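Side-chain contacts in globin (Bacillus anthracis, PDB 5V3T), which probably binds oxygen and other small diatomic ligands reversibly at its heme iron, as a group II truncated hemoglobin: residues 20-23 with 24-28; 47-50 with 51-54; 71-74 with 75-78. All blocks are in the same frame, centred on the assembly; numbering follows the deposited sequence.

Contact 1. Residues 20-23 with 24-28; sequences ILVD and TFYSY. With CYN (cyanide ion), chain D.
Val22 and Tyr26, one helical turn apart, lie side by side and point the same way, the CG1 methyl of Val22 packing 3.7 Å from CE2 of the Tyr26 ring. At the far end of that ring, Tyr26 OH donates a hydrogen bond of 2.9 Å to the N of the cyanide ion, which is bound to the heme iron through its carbon. A tyrosine suits the place, since its rigid ring holds a donor hydroxyl well away from the helix backbone, at the ligand. With CG beside the backbone N (chi1 -78°), the Tyr26 ring runs back along the turn of Val22, where CD2 and CE2 meet the valine methyl. The neighbouring Phe25 lays CD2 over the centre of the Tyr26 ring, 3.7 Å above its plane. Phe25 in turn meets Trp90, another residue of the cyanide pocket, edge-to-face. Valine, compact and branched, also packs on Lys51 and Leu54 of helix 44-57. Behind these side chains the backbone fixes the spacing, with Tyr26 N bonded to Val22 O at 3.0 Å. Thr24 folds its hydroxyl back on the preceding turn: Thr24 OG1 donates to Ile20 O at 2.7 Å while Thr24 N reaches the same oxygen at 2.9 Å, the two donors coming from opposite faces of the carbonyl plane. Asp23 OD1 forms a salt bridge with Lys51, tying the two helices together. A distal tyrosine on this helix, the B helix of the globin fold, is typical of the truncated-hemoglobin ligand pocket.

Contact 2. Residues 47-50 with 51-54; sequences ARKQ and KQFL. With HEM (protoporphyrin IX containing Fe), chain C.
Gln50 starts out with CG anti to its backbone N (chi1 -177°) and then bends at chi2 (71°), which folds its amide back over the following turn, where Gln50 OE1 lies 3.5 Å from Leu54 CG and 3.6 Å from Phe53 CD2. NE2 turns to the distal pocket, where it probably donates to Tyr26 OH, leaving that hydroxyl's own proton for the cyanide; OE1, buried among carbon atoms, has no polar partner in the model. Phe53 and Leu54 give this face its apolar wall. Phe53 CB packs 3.6 Å from the heme methyl CMD and its ring lies against a heme vinyl group, while Leu54 CD2 lies 3.9 Å from the vinyl carbon CBC.

Lys49 takes another direction, and its long chain suits the porphyrin edge. Lys49 NZ donates to heme O2A of one propionate at 3.0 Å and to heme O1D of the other at 3.1 Å. On the outer flank Arg48 and Gln52 run side by side, with Gln52 OE1 over one face of the guanidinium and the two planar groups 59° apart. Arg48 NH1 makes salt bridges with Glu45 and Glu67, and Gln52 bonds Glu67 and His68, tying this flank to helix 63-68. One ammonium shared by two carboxylates probably helps offset their mutual repulsion, alongside Tyr64, Thr46 and Arg114 of the second subunit, which also bond the heme; the glutamine, through its link to tyrosine, may tune the polarity of the distal pocket.

Contact 3. Residues 71-74 with 75-78; sequences PMLR and ARHL. With HEM (protoporphyrin IX containing Fe), chain C.
Met72, with left-handed backbone angles (36°/56°), stands at the N-cap position of a helix of barely one turn, its carbonyl O taking the N-H of Arg76 at 3.1 Å. The next carbonyl does double duty: Leu73 O accepts His77 N at 3.0 Å and also ND1 of the His77 ring at 2.8 Å. The second bond is fairly straight (162°) and lies in the imidazole plane, although ND1 stands above the carbonyl plane. It fixes the ring's rotation and leaves His77 NE2 to bind the heme iron, FE, at 2.1 Å. A leucine suits the place before Arg74 because its branched end can lie on the porphyrin: Leu73 CD1 comes 3.5 Å from the heme meso carbon CHD. Arg76 runs extended back along the chain, and Arg76 NE donates to Pro71 O at 2.6 Å, within the guanidinium plane but bent at the hydrogen; NH1 adds a bond to His70 O. Arg74 NH2 bonds the backbone O atoms of His121 and Val123, and its NH1 bonds His70 ND1 of the second subunit. With its N-H given to a carbonyl, the proximal histidine would be expected to be a somewhat stronger electron donor to the iron, while one iron bond and one hydrogen bond hold the two ring nitrogens.

Overall arrangement
The contacts follow one another along the chain and lie on three helices of the truncated globin fold: contact 1 on helix 14-31, contact 2 on helix 44-57, contact 3 in and around the short helix 73-76. The centres of contacts 1 and 2 are about 11 Å apart, and their helices touch on the distal side of the heme. Contact 3, about 14 Å from contact 2 and about 21 Å from contact 1 between centres, supplies the proximal side; its nearest atoms stay about 8 Å from contact 1. Contact 2 touches both, contact 1 through Lys51 and Gln50, contact 3 through Phe53. Ligand and iron are therefore held between opposite walls, with residues 47-54 spanning the heme edge.

Contact 1. Residues 20-23 with 24-28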
loop_
_atom_site.group_PDB
_atom_site.type_symbol
_atom_site.label_atom_id
_atom_site.label_comp_id
_atom_site.label_asym_id
_atom_site.label_seq_id
_atom_site.Cartn_x
_atom_site.Cartn_y
_atom_site.Cartn_z
ATOM N N ILE A 20 -2.686 -22.021 5.580
ATOM C CA ILE A 20 -4.089 -22.269 5.283
ATOM C C ILE A 20 -4.971 -21.060 5.576
ATOM O O ILE A 20 -5.899 -20.768 4.816
ATOM C CB ILE A 20 -4.616 -23.469 6.093
ATOM C CG1 ILE A 20 -3.808 -24.721 5.755
ATOM C CG2 ILE A 20 -6.089 -23.701 5.818
ATOM C CD1 ILE A 20 -4.123 -25.902 6.650
ATOM N N LEU A 21 -4.673 -20.352 6.663
ATOM C CA LEU A 21 -5.462 -19.184 7.042
ATOM C C LEU A 21 -5.380 -18.126 5.958
ATOM O O LEU A 21 -6.402 -17.602 5.510
ATOM C CB LEU A 21 -5.002 -18.625 8.399
ATOM C CG LEU A 21 -5.674 -17.353 8.932
ATOM C CD1 LEU A 21 -7.139 -17.595 9.263
ATOM C CD2 LEU A 21 -4.938 -16.855 10.166
ATOM N N VAL A 22 -4.162 -17.846 5.501
ATOM C CA VAL A 22 -3.947 -16.768 4.547
ATOM C C VAL A 22 -4.470 -17.136 3.160
ATOM O O VAL A 22 -5.100 -16.309 2.491
ATOM C CB VAL A 22 -2.454 -16.392 4.488
ATOM C CG1 VAL A 22 -2.166 -15.403 3.348
ATOM C CG2 VAL A 22 -2.041 -15.803 5.821
ATOM N N ASP A 23 -4.260 -18.383 2.746
ATOM C CA ASP A 23 -4.809 -18.835 1.469
ATOM C C ASP A 23 -6.335 -18.738 1.507
ATOM O O ASP A 23 -6.967 -18.279 0.550
ATOM C CB ASP A 23 -4.351 -20.258 1.154
ATOM C CG ASP A 23 -2.898 -20.312 0.704
ATOM O OD1 ASP A 23 -2.339 -19.251 0.358
ATOM O OD2 ASP A 23 -2.307 -21.410 0.707
ATOM N N THR A 24 -6.924 -19.154 2.626
ATOM C CA THR A 24 -8.373 -19.066 2.808
ATOM C C THR A 24 -8.821 -17.600 2.859
ATOM O O THR A 24 -9.806 -17.222 2.219
ATOM C CB THR A 24 -8.820 -19.793 4.088
ATOM O OG1 THR A 24 -8.468 -21.176 3.974
ATOM C CG2 THR A 24 -10.327 -19.662 4.311
ATOM N N PHE A 25 -8.093 -16.787 3.622
ATOM C CA PHE A 25 -8.398 -15.360 3.732
ATOM C C PHE A 25 -8.537 -14.695 2.367
ATOM O O PHE A 25 -9.568 -14.071 2.067
ATOM C CB PHE A 25 -7.320 -14.637 4.553
ATOM C CG PHE A 25 -7.506 -13.143 4.599
ATOM C CD1 PHE A 25 -8.652 -12.587 5.165
ATOM C CD2 PHE A 25 -6.555 -12.296 4.055
ATOM C CE1 PHE A 25 -8.825 -11.221 5.216
ATOM C CE2 PHE A 25 -6.736 -10.925 4.089
ATOM C CZ PHE A 25 -7.883 -10.387 4.662
ATOM N N TYR A 26 -7.520 -14.850 1.521
ATOM C CA TYR A 26 -7.530 -14.183 0.222
ATOM C C TYR A 26 -8.510 -14.787 -0.751
ATOM O O TYR A 26 -8.861 -14.160 -1.751
ATOM C CB TYR A 26 -6.134 -14.172 -0.385
ATOM C CG TYR A 26 -5.319 -13.109 0.270
ATOM C CD1 TYR A 26 -5.676 -11.765 0.142
ATOM C CD2 TYR A 26 -4.227 -13.432 1.039
ATOM C CE1 TYR A 26 -4.953 -10.783 0.752
ATOM C CE2 TYR A 26 -3.505 -12.458 1.656
ATOM C CZ TYR A 26 -3.868 -11.143 1.503
ATOM O OH TYR A 26 -3.115 -10.213 2.124
ATOM N N SER A 27 -8.943 -16.007 -0.470
ATOM C CA SER A 27 -10.071 -16.566 -1.195
ATOM C C SER A 27 -11.290 -15.677 -0.931
ATOM O O SER A 27 -11.989 -15.291 -1.864
ATOM C CB SER A 27 -10.334 -18.022 -0.782
ATOM O OG SER A 27 -11.363 -18.607 -1.566
ATOM N N TYR A 28 -11.526 -15.329 0.337
ATOM C CA TYR A 28 -12.666 -14.472 0.670
ATOM C C TYR A 28 -12.467 -13.064 0.115
ATOM O O TYR A 28 -13.396 -12.472 -0.446
ATOM C CB TYR A 28 -12.920 -14.424 2.186
ATOM C CG TYR A 28 -13.621 -15.666 2.719
ATOM C CD1 TYR A 28 -14.937 -15.945 2.372
ATOM C CD2 TYR A 28 -12.969 -16.555 3.567
ATOM C CE1 TYR A 28 -15.579 -17.077 2.837
ATOM C CE2 TYR A 28 -13.613 -17.688 4.048
ATOM C CZ TYR A 28 -14.916 -17.937 3.686
ATOM O OH TYR A 28 -15.559 -19.066 4.146
HETATM C C CYN D . -3.647 -6.570 3.029
HETATM N N CYN D . -4.117 -7.596 2.759
#

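Contact 2. Residues 47-50 with 51-54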
loop_
_atom_site.group_PDB
_atom_site.type_symbol
_atom_site.label_atom_id
_atom_site.label_comp_id
_atom_site.label_asym_id
_atom_site.label_seq_id
_atom_site.Cartn_x
_atom_site.Cartn_y
_atom_site.Cartn_z
ATOM N N ALA A 47 -0.443 -12.957 -0.999
ATOM C CA ALA A 47 -0.608 -14.031 -0.018
ATOM C C ALA A 47 0.734 -14.493 0.556
ATOM O O ALA A 47 0.843 -14.762 1.756
ATOM C CB ALA A 47 -1.340 -15.209 -0.637
ATOM N N ARG A 48 1.746 -14.594 -0.304
ATOM C CA ARG A 48 3.078 -15.000 0.126
ATOM C C ARG A 48 3.602 -14.009 1.150
ATOM O O ARG A 48 4.104 -14.396 2.209
ATOM C CB ARG A 48 4.043 -15.084 -1.059
ATOM C CG ARG A 48 5.384 -15.724 -0.711
ATOM C CD ARG A 48 6.381 -15.617 -1.861
ATOM N NE ARG A 48 6.804 -14.243 -2.105
ATOM C CZ ARG A 48 7.875 -13.681 -1.548
ATOM N NH1 ARG A 48 8.194 -12.425 -1.831
ATOM N NH2 ARG A 48 8.629 -14.374 -0.708
ATOM N N LYS A 49 3.457 -12.724 0.833
ATOM C CA LYS A 49 3.953 -11.662 1.695
ATOM C C LYS A 49 3.197 -11.620 3.012
ATOM O O LYS A 49 3.796 -11.390 4.065
ATOM C CB LYS A 49 3.882 -10.300 0.980
ATOM C CG LYS A 49 4.992 -10.117 -0.066
ATOM C CD LYS A 49 5.002 -8.723 -0.706
ATOM C CE LYS A 49 3.819 -8.513 -1.633
ATOM N NZ LYS A 49 3.953 -7.279 -2.479
ATOM N N GLN A 50 1.889 -11.851 2.956
ATOM C CA GLN A 50 1.057 -11.821 4.154
ATOM C C GLN A 50 1.429 -12.963 5.105
ATOM O O GLN A 50 1.381 -12.805 6.321
ATOM C CB GLN A 50 -0.432 -11.907 3.792
ATOM C CG GLN A 50 -1.363 -11.799 4.999
ATOM C CD GLN A 50 -1.390 -10.403 5.589
ATOM O OE1 GLN A 50 -0.596 -10.047 6.457
ATOM N NE2 GLN A 50 -2.297 -9.591 5.090
ATOM N N LYS A 51 1.775 -14.117 4.545
ATOM C CA LYS A 51 2.210 -15.246 5.372
ATOM C C LYS A 51 3.504 -14.904 6.088
ATOM O O LYS A 51 3.671 -15.222 7.263
ATOM C CB LYS A 51 2.392 -16.501 4.528
ATOM C CG LYS A 51 1.097 -17.021 3.956
ATOM C CD LYS A 51 1.365 -18.068 2.917
ATOM C CE LYS A 51 0.091 -18.522 2.259
ATOM N NZ LYS A 51 0.403 -19.377 1.093
ATOM N N GLN A 52 4.414 -14.238 5.380
ATOM C CA GLN A 52 5.639 -13.769 6.013
ATOM C C GLN A 52 5.311 -12.755 7.095
ATOM O O GLN A 52 5.856 -12.829 8.190
ATOM C CB GLN A 52 6.590 -13.154 4.996
ATOM C CG GLN A 52 7.209 -14.137 4.042
ATOM C CD GLN A 52 8.063 -13.432 3.031
ATOM O OE1 GLN A 52 7.649 -12.411 2.470
ATOM N NE2 GLN A 52 9.273 -13.938 2.810
ATOM N N PHE A 53 4.425 -11.805 6.795
ATOM C CA PHE A 53 4.102 -10.777 7.781
ATOM C C PHE A 53 3.436 -11.330 9.036
ATOM O O PHE A 53 3.893 -11.074 10.160
ATOM C CB PHE A 53 3.208 -9.668 7.200
ATOM C CG PHE A 53 2.895 -8.609 8.209
ATOM C CD1 PHE A 53 3.827 -7.639 8.529
ATOM C CD2 PHE A 53 1.706 -8.627 8.895
ATOM C CE1 PHE A 53 3.558 -6.691 9.503
ATOM C CE2 PHE A 53 1.423 -7.667 9.864
ATOM C CZ PHE A 53 2.354 -6.706 10.168
ATOM N N LEU A 54 2.383 -12.118 8.860
ATOM C CA LEU A 54 1.660 -12.660 10.011
ATOM C C LEU A 54 2.535 -13.560 10.871
ATOM O O LEU A 54 2.358 -13.616 12.087
ATOM C CB LEU A 54 0.419 -13.429 9.561
ATOM C CG LEU A 54 -0.655 -12.524 8.957
ATOM C CD1 LEU A 54 -1.880 -13.330 8.522
ATOM C CD2 LEU A 54 -1.059 -11.441 9.952
HETATM C CHA HEM C . -0.556 -4.779 0.981
HETATM C CHB HEM C . -5.326 -3.452 1.116
HETATM C CHC HEM C . -5.212 -3.997 5.967
HETATM C CHD HEM C . -0.845 -6.174 5.764
HETATM C C1A HEM C . -1.849 -4.388 0.613
HETATM C C2A HEM C . -2.291 -4.086 -0.739
HETATM C C3A HEM C . -3.585 -3.729 -0.702
HETATM C C4A HEM C . -4.040 -3.773 0.678
HETATM C CMA HEM C . -4.459 -3.328 -1.915
HETATM C CAA HEM C . -1.402 -4.193 -2.002
HETATM C CBA HEM C . -0.997 -5.653 -2.208
HETATM C CGA HEM C . 0.381 -5.734 -2.810
HETATM O O1A HEM C . 0.862 -4.697 -3.336
HETATM O O2A HEM C . 0.992 -6.835 -2.767
HETATM C C1B HEM C . -5.704 -3.462 2.449
HETATM C C2B HEM C . -6.991 -3.063 2.988
HETATM C C3B HEM C . -6.944 -3.198 4.321
HETATM C C4B HEM C . -5.629 -3.696 4.687
HETATM C CMB HEM C . -8.202 -2.547 2.174
HETATM C CAB HEM C . -8.090 -2.891 5.308
HETATM C CBB HEM C . -7.836 -2.384 6.525
HETATM C C1C HEM C . -4.106 -4.721 6.303
HETATM C C2C HEM C . -3.867 -5.374 7.580
HETATM C C3C HEM C . -2.679 -5.976 7.520
HETATM C C4C HEM C . -2.090 -5.731 6.210
HETATM C CMC HEM C . -4.808 -5.393 8.808
HETATM C CAC HEM C . -2.050 -6.766 8.693
HETATM C CBC HEM C . -1.387 -7.872 8.393
HETATM C C1D HEM C . -0.380 -5.995 4.458
HETATM C C2D HEM C . 0.912 -6.454 3.995
HETATM C C3D HEM C . 1.016 -6.025 2.528
HETATM C C4D HEM C . -0.231 -5.340 2.215
HETATM C CMD HEM C . 1.968 -7.222 4.816
HETATM C CAD HEM C . 2.212 -6.288 1.592
HETATM C CBD HEM C . 2.978 -4.978 1.427
HETATM C CGD HEM C . 4.295 -5.214 0.734
HETATM O O1D HEM C . 4.373 -4.902 -0.480
HETATM O O2D HEM C . 5.259 -5.713 1.383
HETATM N NA HEM C . -2.946 -4.181 1.450
HETATM N NB HEM C . -4.909 -3.850 3.524
HETATM N NC HEM C . -3.010 -4.968 5.484
HETATM N ND HEM C . -1.017 -5.334 3.382
HETATM FE FE HEM C . -3.019 -4.737 3.440
#

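Contact 3. Residues 71-74 with 75-78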
loop_
_atom_site.group_PDB
_atom_site.type_symbol
_atom_site.label_atom_id
_atom_site.label_comp_id
_atom_site.label_asym_id
_atom_site.label_seq_id
_atom_site.Cartn_x
_atom_site.Cartn_y
_atom_site.Cartn_z
ATOM N N PRO A 71 7.988 -3.275 8.166
ATOM C CA PRO A 71 6.614 -3.307 7.655
ATOM C C PRO A 71 6.044 -1.909 7.444
ATOM O O PRO A 71 5.561 -1.653 6.346
ATOM C CB PRO A 71 5.847 -4.077 8.738
ATOM C CG PRO A 71 6.899 -4.935 9.415
ATOM C CD PRO A 71 8.154 -4.112 9.372
ATOM N N MET A 72 6.128 -1.036 8.450
ATOM C CA MET A 72 5.565 0.322 8.386
ATOM C C MET A 72 4.256 0.346 7.600
ATOM O O MET A 72 4.117 1.064 6.603
ATOM C CB MET A 72 6.572 1.283 7.770
ATOM C CG MET A 72 7.865 1.390 8.568
ATOM S SD MET A 72 8.934 2.731 8.037
ATOM C CE MET A 72 7.822 4.128 8.236
ATOM N N LEU A 73 3.321 -0.478 8.052
ATOM C CA LEU A 73 2.165 -0.849 7.252
ATOM C C LEU A 73 1.321 0.338 6.866
ATOM O O LEU A 73 0.833 0.390 5.739
ATOM C CB LEU A 73 1.305 -1.873 7.982
ATOM C CG LEU A 73 1.809 -3.316 7.878
ATOM C CD1 LEU A 73 0.682 -4.260 8.235
ATOM C CD2 LEU A 73 2.360 -3.614 6.477
ATOM N N ARG A 74 1.115 1.280 7.785
ATOM C CA ARG A 74 0.283 2.437 7.439
ATOM C C ARG A 74 0.875 3.172 6.261
ATOM O O ARG A 74 0.150 3.608 5.363
ATOM C CB ARG A 74 0.134 3.412 8.606
ATOM C CG ARG A 74 -0.627 4.670 8.168
ATOM C CD ARG A 74 -0.869 5.686 9.269
ATOM N NE ARG A 74 -1.537 6.881 8.742
ATOM C CZ ARG A 74 -2.807 6.946 8.339
ATOM N NH1 ARG A 74 -3.293 8.093 7.867
ATOM N NH2 ARG A 74 -3.595 5.878 8.403
ATOM N N ALA A 75 2.195 3.311 6.269
ATOM C CA ALA A 75 2.865 4.011 5.193
ATOM C C ALA A 75 2.690 3.235 3.887
ATOM O O ALA A 75 2.408 3.820 2.847
ATOM C CB ALA A 75 4.369 4.217 5.524
ATOM N N ARG A 76 2.805 1.907 3.958
ATOM C CA ARG A 76 2.681 1.078 2.754
ATOM C C ARG A 76 1.263 1.050 2.169
ATOM O O ARG A 76 1.080 0.750 0.990
ATOM C CB ARG A 76 3.127 -0.346 3.036
ATOM C CG ARG A 76 4.610 -0.484 3.367
ATOM C CD ARG A 76 4.979 -1.962 3.422
ATOM N NE ARG A 76 6.356 -2.192 3.884
ATOM C CZ ARG A 76 7.383 -2.423 3.071
ATOM N NH1 ARG A 76 8.595 -2.632 3.567
ATOM N NH2 ARG A 76 7.193 -2.464 1.757
ATOM N N HIS A 77 0.273 1.380 2.989
ATOM C CA HIS A 77 -1.130 1.408 2.548
ATOM C C HIS A 77 -1.642 2.784 2.132
ATOM O O HIS A 77 -2.800 2.918 1.726
ATOM C CB HIS A 77 -2.029 0.862 3.648
ATOM C CG HIS A 77 -1.972 -0.622 3.785
ATOM N ND1 HIS A 77 -0.960 -1.269 4.461
ATOM C CD2 HIS A 77 -2.807 -1.590 3.337
ATOM C CE1 HIS A 77 -1.180 -2.570 4.433
ATOM N NE2 HIS A 77 -2.291 -2.794 3.755
ATOM N N LEU A 78 -0.789 3.798 2.252
ATOM C CA LEU A 78 -1.164 5.172 1.932
ATOM C C LEU A 78 -1.795 5.376 0.539
ATOM O O LEU A 78 -2.750 6.161 0.424
ATOM C CB LEU A 78 0.063 6.095 2.041
ATOM C CG LEU A 78 0.637 6.480 3.411
ATOM C CD1 LEU A 78 1.776 7.471 3.229
ATOM C CD2 LEU A 78 -0.404 7.039 4.358
HETATM C CHA HEM C . -0.556 -4.779 0.981
HETATM C CHB HEM C . -5.326 -3.452 1.116
HETATM C CHC HEM C . -5.212 -3.997 5.967
HETATM C CHD HEM C . -0.845 -6.174 5.764
HETATM C C1A HEM C . -1.849 -4.388 0.613
HETATM C C2A HEM C . -2.291 -4.086 -0.739
HETATM C C3A HEM C . -3.585 -3.729 -0.702
HETATM C C4A HEM C . -4.040 -3.773 0.678
HETATM C CMA HEM C . -4.459 -3.328 -1.915
HETATM C CAA HEM C . -1.402 -4.193 -2.002
HETATM C CBA HEM C . -0.997 -5.653 -2.208
HETATM C CGA HEM C . 0.381 -5.734 -2.810
HETATM O O1A HEM C . 0.862 -4.697 -3.336
HETATM O O2A HEM C . 0.992 -6.835 -2.767
HETATM C C1B HEM C . -5.704 -3.462 2.449
HETATM C C2B HEM C . -6.991 -3.063 2.988
HETATM C C3B HEM C . -6.944 -3.198 4.321
HETATM C C4B HEM C . -5.629 -3.696 4.687
HETATM C CMB HEM C . -8.202 -2.547 2.174
HETATM C CAB HEM C . -8.090 -2.891 5.308
HETATM C CBB HEM C . -7.836 -2.384 6.525
HETATM C C1C HEM C . -4.106 -4.721 6.303
HETATM C C2C HEM C . -3.867 -5.374 7.580
HETATM C C3C HEM C . -2.679 -5.976 7.520
HETATM C C4C HEM C . -2.090 -5.731 6.210
HETATM C CMC HEM C . -4.808 -5.393 8.808
HETATM C CAC HEM C . -2.050 -6.766 8.693
HETATM C CBC HEM C . -1.387 -7.872 8.393
HETATM C C1D HEM C . -0.380 -5.995 4.458
HETATM C C2D HEM C . 0.912 -6.454 3.995
HETATM C C3D HEM C . 1.016 -6.025 2.528
HETATM C C4D HEM C . -0.231 -5.340 2.215
HETATM C CMD HEM C . 1.968 -7.222 4.816
HETATM C CAD HEM C . 2.212 -6.288 1.592
HETATM C CBD HEM C . 2.978 -4.978 1.427
HETATM C CGD HEM C . 4.295 -5.214 0.734
HETATM O O1D HEM C . 4.373 -4.902 -0.480
HETATM O O2D HEM C . 5.259 -5.713 1.383
HETATM N NA HEM C . -2.946 -4.181 1.450
HETATM N NB HEM C . -4.909 -3.850 3.524
HETATM N NC HEM C . -3.010 -4.968 5.484
HETATM N ND HEM C . -1.017 -5.334 3.382
HETATM FE FE HEM C . -3.019 -4.737 3.440
#